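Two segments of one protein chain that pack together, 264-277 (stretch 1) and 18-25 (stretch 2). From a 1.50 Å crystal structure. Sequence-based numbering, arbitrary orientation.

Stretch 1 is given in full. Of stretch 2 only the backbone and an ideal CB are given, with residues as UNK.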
# COMPACT_ATOMS: atom_id res chain seq x y z
N ASP A 264 -1.49 10.77 -5.33
CA ASP A 264 -0.23 10.02 -5.44
C ASP A 264 -0.33 8.94 -6.49
O ASP A 264 -0.51 7.74 -6.19
CB ASP A 264 0.15 9.49 -4.07
CG ASP A 264 0.22 10.66 -3.10
OD1 ASP A 264 1.19 11.44 -3.18
OD2 ASP A 264 -0.73 10.83 -2.31
N VAL A 265 -0.30 9.40 -7.74
CA VAL A 265 -0.54 8.52 -8.88
C VAL A 265 0.50 7.41 -8.99
O VAL A 265 0.10 6.24 -9.02
CB VAL A 265 -0.71 9.30 -10.18
CG1 VAL A 265 -0.78 8.36 -11.39
CG2 VAL A 265 -1.96 10.18 -10.12
N ALA A 266 1.79 7.73 -9.10
CA ALA A 266 2.82 6.69 -9.28
C ALA A 266 2.77 5.63 -8.19
O ALA A 266 2.83 4.44 -8.49
CB ALA A 266 4.22 7.33 -9.32
N ALA A 267 2.61 6.06 -6.92
CA ALA A 267 2.55 5.10 -5.81
C ALA A 267 1.34 4.20 -5.89
O ALA A 267 1.46 2.99 -5.66
CB ALA A 267 2.59 5.84 -4.47
N THR A 268 0.16 4.77 -6.24
CA THR A 268 -1.05 3.98 -6.36
C THR A 268 -0.94 2.99 -7.53
O THR A 268 -1.31 1.83 -7.40
CB THR A 268 -2.29 4.92 -6.49
OG1 THR A 268 -2.34 5.83 -5.37
CG2 THR A 268 -3.61 4.13 -6.55
N VAL A 269 -0.39 3.45 -8.67
CA VAL A 269 -0.20 2.56 -9.82
C VAL A 269 0.70 1.39 -9.43
O VAL A 269 0.36 0.25 -9.72
CB VAL A 269 0.34 3.33 -11.04
CG1 VAL A 269 0.82 2.37 -12.14
CG2 VAL A 269 -0.73 4.28 -11.56
N ASP A 270 1.79 1.66 -8.73
CA ASP A 270 2.70 0.57 -8.28
C ASP A 270 1.99 -0.43 -7.38
O ASP A 270 2.12 -1.65 -7.59
CB ASP A 270 3.90 1.20 -7.56
CG ASP A 270 4.91 1.82 -8.50
OD1 ASP A 270 4.59 1.98 -9.70
OD2 ASP A 270 6.00 2.17 -8.05
N ALA A 271 1.20 0.07 -6.42
CA ALA A 271 0.47 -0.83 -5.52
C ALA A 271 -0.52 -1.69 -6.27
O ALA A 271 -0.61 -2.88 -5.99
CB ALA A 271 -0.27 -0.04 -4.45
N LEU A 272 -1.28 -1.08 -7.20
CA LEU A 272 -2.27 -1.84 -7.96
C LEU A 272 -1.59 -2.83 -8.89
O LEU A 272 -2.17 -3.88 -9.16
CB LEU A 272 -3.16 -0.90 -8.78
CG LEU A 272 -4.05 0.02 -7.97
CD1 LEU A 272 -4.67 1.07 -8.91
CD2 LEU A 272 -5.15 -0.77 -7.27
N THR A 273 -0.41 -2.48 -9.40
CA THR A 273 0.34 -3.37 -10.31
C THR A 273 0.76 -4.65 -9.58
O THR A 273 0.57 -5.75 -10.11
CB THR A 273 1.52 -2.62 -10.95
OG1 THR A 273 0.99 -1.52 -11.70
CG2 THR A 273 2.36 -3.51 -11.87
N VAL A 274 1.28 -4.51 -8.32
CA VAL A 274 1.69 -5.67 -7.53
C VAL A 274 0.47 -6.54 -7.27
O VAL A 274 0.51 -7.76 -7.46
CB VAL A 274 2.40 -5.25 -6.21
CG1 VAL A 274 2.70 -6.49 -5.34
CG2 VAL A 274 3.69 -4.48 -6.51
N TRP A 275 -0.64 -5.90 -6.84
CA TRP A 275 -1.87 -6.62 -6.57
C TRP A 275 -2.39 -7.35 -7.81
O TRP A 275 -2.76 -8.51 -7.70
CB TRP A 275 -2.93 -5.69 -5.97
CG TRP A 275 -4.29 -6.33 -5.86
CD1 TRP A 275 -4.64 -7.42 -5.11
CD2 TRP A 275 -5.48 -5.89 -6.51
NE1 TRP A 275 -5.99 -7.69 -5.29
CE2 TRP A 275 -6.53 -6.75 -6.12
CE3 TRP A 275 -5.76 -4.84 -7.38
CZ2 TRP A 275 -7.84 -6.60 -6.59
CZ3 TRP A 275 -7.06 -4.69 -7.84
CH2 TRP A 275 -8.08 -5.56 -7.45
N GLN A 276 -2.37 -6.68 -8.99
CA GLN A 276 -2.82 -7.30 -10.24
C GLN A 276 -2.03 -8.59 -10.51
O GLN A 276 -2.62 -9.58 -10.90
CB GLN A 276 -2.68 -6.34 -11.43
CG GLN A 276 -3.86 -5.41 -11.63
CD GLN A 276 -5.14 -6.10 -12.06
OE1 GLN A 276 -5.20 -6.74 -13.12
NE2 GLN A 276 -6.18 -5.97 -11.26
N ALA A 277 -0.69 -8.55 -10.34
CA ALA A 277 0.18 -9.73 -10.58
C ALA A 277 -0.23 -10.89 -9.69
O ALA A 277 -0.32 -12.03 -10.14
CB ALA A 277 1.64 -9.38 -10.34
N UNK A 18 -11.73 -2.83 -17.01
CA UNK A 18 -11.46 -4.28 -16.93
C UNK A 18 -10.62 -4.57 -15.65
O UNK A 18 -10.41 -5.72 -15.26
CB UNK A 18 -10.73 -4.76 -18.18
N UNK A 19 -10.10 -3.51 -15.05
CA UNK A 19 -9.31 -3.54 -13.81
C UNK A 19 -9.42 -2.14 -13.18
O UNK A 19 -9.78 -1.19 -13.88
CB UNK A 19 -7.85 -3.92 -14.08
N UNK A 20 -9.11 -1.97 -11.87
CA UNK A 20 -9.19 -0.61 -11.29
C UNK A 20 -8.28 0.38 -12.00
O UNK A 20 -7.13 0.07 -12.30
CB UNK A 20 -8.83 -0.65 -9.80
N UNK A 21 -8.83 1.55 -12.30
CA UNK A 21 -8.14 2.62 -13.01
C UNK A 21 -7.90 3.80 -12.07
O UNK A 21 -8.59 3.95 -11.06
CB UNK A 21 -8.94 3.06 -14.23
N UNK A 22 -6.88 4.59 -12.38
CA UNK A 22 -6.44 5.69 -11.54
C UNK A 22 -6.80 7.02 -12.12
O UNK A 22 -6.43 7.35 -13.26
CB UNK A 22 -4.93 5.62 -11.31
N UNK A 23 -7.56 7.78 -11.33
CA UNK A 23 -8.02 9.15 -11.66
C UNK A 23 -7.10 10.14 -10.93
O UNK A 23 -7.19 10.26 -9.72
CB UNK A 23 -9.48 9.36 -11.26
N UNK A 24 -6.24 10.83 -11.65
CA UNK A 24 -5.30 11.78 -11.05
C UNK A 24 -5.94 13.12 -10.76
O UNK A 24 -6.58 13.68 -11.65
CB UNK A 24 -4.09 11.98 -11.97
N UNK A 25 -5.77 13.63 -9.53
CA UNK A 25 -6.35 14.89 -9.08
C UNK A 25 -5.58 16.09 -9.59
O UNK A 25 -4.40 16.25 -9.27
CB UNK A 25 -6.41 14.93 -7.55

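The strand of stretch 2, 21 to 25, runs nearly antiparallel to the helix of stretch 1, at 174°. The helix side facing it carries Val-265, Thr-268, Val-269, Leu-272, Trp-275 and Gln-276.

Position 18 lies out of reach of the helix. Its phi/psi of -81/-12 fits most residues, and a polar one would suit the loop. It is Asp-18.

Position 19 points its CB toward the helix, near Gln-276. The ideal CB lies 3.9 Å from Gln-276 NE2. The backbone is extended, and stretch 1 offers an amide rather than a greasy pocket. A polar or long side chain would fit, and so would a small one. The residue is Arg-19. Its CB is 3.9 Å from Gln-276 NE2, and no hydrogen bond crosses here.

Position 20 also points toward the helix. Its ideal CB is 4.5 Å from Leu-272 CD2 and 4.8 Å from Trp-275 CZ3. Gln-276 closes in nearby. A compact apolar residue is favoured: alanine, valine or proline. The phi of -59° allows proline. The residue is Pro-20. Its CG meets Trp-275 CZ3 at 3.6 Å, at the edge of the indole and near its plane. Its CB lies 4.4 Å from Leu-272 CD2, and its CD 4.0 Å from Gln-276 NE2.

Position 21 points away, so stretch 1 sets no demand. It is Arg-21, whose NH2 forms a salt bridge with Asp-18 OD1 at 2.8 Å.

Position 22 points back toward the helix. The ideal CB has Val-269 CG2 at 4.4 Å, Val-265 CG1 at 5.0 Å and Leu-272 CD1 at 5.2 Å. These methyls offer no polar partner. A mid-sized aliphatic suits the gap, valine or isoleucine above all, since beta branching also fits a strand. The residue is Val-22, with chi1 in t. It has the largest covered area in stretch 2. CG1 lies 4.1 Å from Val-265 CG1. CG2 lies 3.5 Å from Leu-272 CD1, 4.0 Å from Thr-268 CG2 and 4.1 Å from Val-269 CG2.

Position 23 points away again, and many side chains would do. It is Met-23.

Position 24 is where the backbones come closest, with its CA 6.2 Å from Val-265 CA. An ideal CB would stand 3.3 Å from Val-265 CG2, which is tight. Glycine is the easiest fit, although phi/psi of -81/130 does not require it. The residue is Gly-24. Val-265 CG2 rests 3.8 Å from its CA.

Position 25 points sideways, with nothing of stretch 1 near its ideal CB; many side chains would do. It is Ile-25.

Stretch 2, residues 18-25: DRPRVMGI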
# COMPACT_ATOMS: atom_id res chain seq x y z
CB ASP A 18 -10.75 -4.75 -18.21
CG ASP A 18 -9.39 -4.12 -18.48
OD1 ASP A 18 -9.24 -2.91 -18.21
OD2 ASP A 18 -8.50 -4.83 -18.99
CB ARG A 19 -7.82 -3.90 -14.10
CG ARG A 19 -7.05 -2.93 -14.99
CD ARG A 19 -5.63 -3.41 -15.21
NE ARG A 19 -4.99 -2.72 -16.33
CZ ARG A 19 -4.05 -1.78 -16.21
NH1 ARG A 19 -3.63 -1.40 -15.01
NH2 ARG A 19 -3.51 -1.23 -17.29
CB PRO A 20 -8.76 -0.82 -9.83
CG PRO A 20 -9.03 -2.26 -9.57
CD PRO A 20 -8.71 -2.96 -10.86
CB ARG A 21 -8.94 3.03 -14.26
CG ARG A 21 -9.15 1.87 -15.25
CD ARG A 21 -7.89 1.60 -16.06
NE ARG A 21 -8.01 0.44 -16.94
CZ ARG A 21 -7.05 0.04 -17.76
NH1 ARG A 21 -5.92 0.73 -17.86
NH2 ARG A 21 -7.23 -1.03 -18.53
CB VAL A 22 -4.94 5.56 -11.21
CG1 VAL A 22 -4.42 6.76 -10.39
CG2 VAL A 22 -4.65 4.25 -10.46
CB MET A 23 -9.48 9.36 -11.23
CG MET A 23 -9.99 10.78 -11.47
SD MET A 23 -11.59 11.05 -10.63
CE MET A 23 -12.71 10.98 -12.02
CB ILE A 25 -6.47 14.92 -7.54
CG1 ILE A 25 -7.39 13.80 -7.03
CG2 ILE A 25 -6.94 16.30 -7.05
CD1 ILE A 25 -7.39 13.60 -5.49
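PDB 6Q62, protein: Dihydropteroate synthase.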